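Local coordinates for Cobalt/magnesium transport protein CorA (Methanocaldococcus jannaschii, PDB 4EGW) that mediates influx of magnesium ions across the cell membrane as a homopentameric channel that switches between open and closed states according to cytoplasmic magnesium, at residues S168-R171 with I172-L176; E258-T261 with S262-D265. One frame throughout, in Å; residues are numbered along the deposited sequence.

Interaction 1 (S168-R171 with I172-L176); sequences SYSR and ILMNL
Arg171 and Asn175, one turn apart on helix 156-186, meet twice: through the main chain and along their side chains. The main-chain part belongs to a regular i to i+4 series, in which the amides of Ile172, Leu173, Met174 and Asn175 bond in turn to the carbonyls of Ser168, Tyr169, Ser170 and Arg171. Asn175 N lies 3.1 Å from Arg171 O. Tyr169 O, which accepts from Leu173 N at 2.9 Å, also takes a weak second bond from Ile172 N.

Among the polar side chains, CD of Arg171 lies 3.6 Å from ND2 of Asn175, with the guanidinium and amide planes turned 65° apart. This is packing of a methylene beside an amide; the charged end goes on across a subunit boundary. Arg171 NH1 forms a salt bridge with Asp178 of the second subunit and a hydrogen bond with its Asn175, while the two copies of Asn175 bond each other through their amides.

Van der Waals contacts with polar atoms come next. CG of Arg171 swings away from its own backbone N (chi1 -171°), and the bent chain brings NE to 4.1 Å from CG1 of Ile172. The ethyl arm of Ile172 lies beside the Ser168 carbonyl, which already accepts the bond from Ile172 N.

The apolar contact is that of Leu173, which directs CD1 back along the helix, 4.4 Å from Tyr169 CB.

Tyr169 stands against helix 193-225, edge-to-face with Phe209, and its hydroxyl bonds Lys101 O on strand 96-104; Ile172 packs on Pro103 of that strand. Ser170 and Leu173 rest on Leu249 of helix 233-270, so this turn touches strand 96-104 and both long helices, with the second subunit on the side of Arg171 and Asn175.

Interaction 2 (E258-T261 with S262-D265); sequences EVLT and SMMD
Helix 233-270, the long helix that in CorA proteins runs on toward the membrane, runs through about two turns here, in which Thr261 and Ser262 both close on Glu258 O. The hydroxyl of Thr261 bonds that oxygen at 2.6 Å, lying in the carbonyl plane on a lone pair, and Ser262 N adds a main-chain bond at 3.2 Å. One carbonyl is thus gripped by two donors. The torsion of Thr261 makes this possible: with chi1 at 76°, OG1 sits between the backbone N and the carbonyl carbon and faces back down the helix.

Such hydroxyl-to-carbonyl bonding is a familiar device for satisfying serine and threonine within a helix, and a related bond, four residues back instead of three, is made further along by Thr267 OG1 to Met263 O and by Ser269 OG to Asp265 O. The regular series continues alongside, Met264 N to Leu260 O at 3.1 Å.

Met263 supplies the apolar part. Its chain bends at the sulfur (chi3 -45°), which lets it touch two residues at once: SD lies 3.8 Å from CG1 of Val259, and the terminal CE stands 3.6 Å from CD2 of Leu260. Both pairs meet at a slant, the thioether bridging the two branched side chains. Val259 also touches the bound 1,4-butanediol, as part of its pocket. Leu180 of helix 156-186 packs on all three residues, while Leu260 and Met264 also reach Ile199 of helix 193-225.

In the fold
Interactions 1 and 2 are successive examples of how a helical turn sends different side chains to different neighbours, the first on helix 156-186 and the second on helix 233-270. Their centres are 19 Å apart, and their nearest atoms about 5 Å apart without touching. Leu176, at the end of interaction 1, packs on Tyr256 just ahead of interaction 2. Tyr256 and Val259 line a 1,4-butanediol pocket, whose ligand is about 4 Å from the Val259 side chain. A magnesium ion lies about 10 Å from the Met263 side chain. Ser170, Arg171, Met174 and Asn175 meet the second subunit, whereas residues 258-265 touch no other chain of the assembly.

Interaction 1 (S168-R171 with I172-L176)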
loop_
_atom_site.group_PDB
_atom_site.type_symbol
_atom_site.label_atom_id
_atom_site.label_comp_id
_atom_site.label_asym_id
_atom_site.label_seq_id
_atom_site.Cartn_x
_atom_site.Cartn_y
_atom_site.Cartn_z
ATOM N N SER A 168 -4.248 4.931 -0.251
ATOM C CA SER A 168 -4.314 5.585 -1.557
ATOM C C SER A 168 -3.059 6.430 -1.695
ATOM O O SER A 168 -2.298 6.290 -2.643
ATOM C CB SER A 168 -5.547 6.494 -1.674
ATOM O OG SER A 168 -6.763 5.798 -1.464
ATOM N N TYR A 169 -2.840 7.304 -0.724
ATOM C CA TYR A 169 -1.697 8.195 -0.759
ATOM C C TYR A 169 -0.399 7.420 -0.892
ATOM O O TYR A 169 0.454 7.745 -1.736
ATOM C CB TYR A 169 -1.634 8.994 0.523
ATOM C CG TYR A 169 -2.566 10.179 0.605
ATOM C CD1 TYR A 169 -2.291 11.340 -0.094
ATOM C CD2 TYR A 169 -3.686 10.160 1.430
ATOM C CE1 TYR A 169 -3.115 12.453 0.008
ATOM C CE2 TYR A 169 -4.517 11.269 1.533
ATOM C CZ TYR A 169 -4.218 12.410 0.822
ATOM O OH TYR A 169 -5.020 13.519 0.909
ATOM N N SER A 170 -0.251 6.406 -0.044
ATOM C CA SER A 170 0.998 5.652 0.047
ATOM C C SER A 170 1.278 4.920 -1.248
ATOM O O SER A 170 2.428 4.733 -1.642
ATOM C CB SER A 170 0.960 4.649 1.196
ATOM O OG SER A 170 2.209 3.988 1.290
ATOM N N ARG A 171 0.213 4.507 -1.914
ATOM C CA ARG A 171 0.360 3.824 -3.181
ATOM C C ARG A 171 0.968 4.766 -4.211
ATOM O O ARG A 171 1.863 4.399 -4.965
ATOM C CB ARG A 171 -1.002 3.340 -3.660
ATOM C CG ARG A 171 -0.929 2.439 -4.872
ATOM C CD ARG A 171 -1.359 3.157 -6.143
ATOM N NE ARG A 171 -2.783 3.478 -6.137
ATOM C CZ ARG A 171 -3.589 3.333 -7.188
ATOM N NH1 ARG A 171 -3.116 2.861 -8.336
ATOM N NH2 ARG A 171 -4.873 3.655 -7.088
ATOM N N ILE A 172 0.473 5.994 -4.230
ATOM C CA ILE A 172 0.831 6.947 -5.260
ATOM C C ILE A 172 2.209 7.558 -5.031
ATOM O O ILE A 172 2.938 7.842 -5.980
ATOM C CB ILE A 172 -0.230 8.045 -5.363
ATOM C CG1 ILE A 172 -1.614 7.407 -5.539
ATOM C CG2 ILE A 172 0.095 8.985 -6.505
ATOM C CD1 ILE A 172 -2.784 8.314 -5.149
ATOM N N LEU A 173 2.571 7.760 -3.774
ATOM C CA LEU A 173 3.921 8.204 -3.463
ATOM C C LEU A 173 4.944 7.195 -3.985
ATOM O O LEU A 173 5.844 7.533 -4.761
ATOM C CB LEU A 173 4.084 8.395 -1.957
ATOM C CG LEU A 173 3.307 9.553 -1.322
ATOM C CD1 LEU A 173 2.784 9.157 0.033
ATOM C CD2 LEU A 173 4.183 10.801 -1.234
ATOM N N MET A 174 4.815 5.944 -3.569
ATOM C CA MET A 174 5.801 4.969 -3.990
ATOM C C MET A 174 5.803 4.955 -5.518
ATOM O O MET A 174 6.848 4.815 -6.150
ATOM C CB MET A 174 5.513 3.605 -3.365
ATOM C CG MET A 174 5.184 3.707 -1.871
ATOM S SD MET A 174 5.329 2.170 -0.941
ATOM C CE MET A 174 4.395 1.043 -1.976
ATOM N N ASN A 175 4.625 5.152 -6.100
ATOM C CA ASN A 175 4.483 5.291 -7.546
ATOM C C ASN A 175 5.142 6.553 -8.085
ATOM O O ASN A 175 5.977 6.503 -8.985
ATOM C CB ASN A 175 3.005 5.321 -7.920
ATOM C CG ASN A 175 2.441 3.937 -8.211
ATOM O OD1 ASN A 175 3.149 2.930 -8.134
ATOM N ND2 ASN A 175 1.152 3.886 -8.548
ATOM N N LEU A 176 4.759 7.696 -7.538
ATOM C CA LEU A 176 5.370 8.939 -7.961
ATOM C C LEU A 176 6.876 8.804 -7.881
ATOM O O LEU A 176 7.595 9.351 -8.716
ATOM C CB LEU A 176 4.904 10.095 -7.088
ATOM C CG LEU A 176 5.742 11.361 -7.238
ATOM C CD1 LEU A 176 4.856 12.594 -7.165
ATOM C CD2 LEU A 176 6.859 11.418 -6.194
#

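Interaction 2 (E258-T261 with S262-D265)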
loop_
_atom_site.group_PDB
_atom_site.type_symbol
_atom_site.label_atom_id
_atom_site.label_comp_id
_atom_site.label_asym_id
_atom_site.label_seq_id
_atom_site.Cartn_x
_atom_site.Cartn_y
_atom_site.Cartn_z
ATOM N N GLU A 258 11.719 17.718 -2.305
ATOM C CA GLU A 258 13.151 17.986 -2.256
ATOM C C GLU A 258 13.704 17.607 -3.621
ATOM O O GLU A 258 14.144 18.462 -4.387
ATOM C CB GLU A 258 13.849 17.133 -1.186
ATOM C CG GLU A 258 13.341 17.283 0.253
ATOM C CD GLU A 258 13.979 16.271 1.225
ATOM O OE1 GLU A 258 14.969 15.607 0.842
ATOM O OE2 GLU A 258 13.488 16.137 2.372
ATOM N N VAL A 259 13.638 16.315 -3.929
ATOM C CA VAL A 259 14.174 15.784 -5.174
ATOM C C VAL A 259 13.706 16.536 -6.420
ATOM O O VAL A 259 14.459 16.667 -7.379
ATOM C CB VAL A 259 13.779 14.316 -5.356
ATOM C CG1 VAL A 259 14.106 13.867 -6.771
ATOM C CG2 VAL A 259 14.469 13.442 -4.319
ATOM N N LEU A 260 12.467 17.013 -6.418
ATOM C CA LEU A 260 11.954 17.770 -7.553
ATOM C C LEU A 260 12.448 19.223 -7.572
ATOM O O LEU A 260 12.460 19.865 -8.623
ATOM C CB LEU A 260 10.430 17.717 -7.593
ATOM C CG LEU A 260 9.869 16.322 -7.861
ATOM C CD1 LEU A 260 8.506 16.191 -7.254
ATOM C CD2 LEU A 260 9.822 16.022 -9.344
ATOM N N THR A 261 12.858 19.744 -6.419
ATOM C CA THR A 261 13.472 21.067 -6.386
ATOM C C THR A 261 14.827 20.983 -7.078
ATOM O O THR A 261 15.236 21.903 -7.787
ATOM C CB THR A 261 13.676 21.595 -4.938
ATOM O OG1 THR A 261 14.791 20.933 -4.327
ATOM C CG2 THR A 261 12.436 21.379 -4.082
ATOM N N SER A 262 15.522 19.870 -6.868
ATOM C CA SER A 262 16.847 19.684 -7.448
ATOM C C SER A 262 16.734 19.509 -8.944
ATOM O O SER A 262 17.385 20.209 -9.717
ATOM C CB SER A 262 17.546 18.459 -6.857
ATOM O OG SER A 262 17.666 18.575 -5.455
ATOM N N MET A 263 15.884 18.575 -9.349
ATOM C CA MET A 263 15.750 18.245 -10.751
ATOM C C MET A 263 15.368 19.503 -11.502
ATOM O O MET A 263 15.885 19.760 -12.594
ATOM C CB MET A 263 14.732 17.116 -10.959
ATOM C CG MET A 263 15.025 15.887 -10.078
ATOM S SD MET A 263 14.363 14.275 -10.579
ATOM C CE MET A 263 12.696 14.728 -11.015
ATOM N N MET A 264 14.497 20.309 -10.900
ATOM C CA MET A 264 14.098 21.552 -11.544
ATOM C C MET A 264 15.314 22.398 -11.733
ATOM O O MET A 264 15.622 22.804 -12.850
ATOM C CB MET A 264 13.084 22.344 -10.731
ATOM C CG MET A 264 12.442 23.468 -11.542
ATOM S SD MET A 264 11.408 22.820 -12.885
ATOM C CE MET A 264 11.470 24.191 -14.032
ATOM N N ASP A 265 16.012 22.651 -10.630
ATOM C CA ASP A 265 17.218 23.465 -10.671
ATOM C C ASP A 265 18.051 22.945 -11.837
ATOM O O ASP A 265 18.617 23.719 -12.612
ATOM C CB ASP A 265 18.013 23.334 -9.362
ATOM C CG ASP A 265 17.244 23.842 -8.135
ATOM O OD1 ASP A 265 16.225 24.554 -8.291
ATOM O OD2 ASP A 265 17.679 23.534 -7.003
#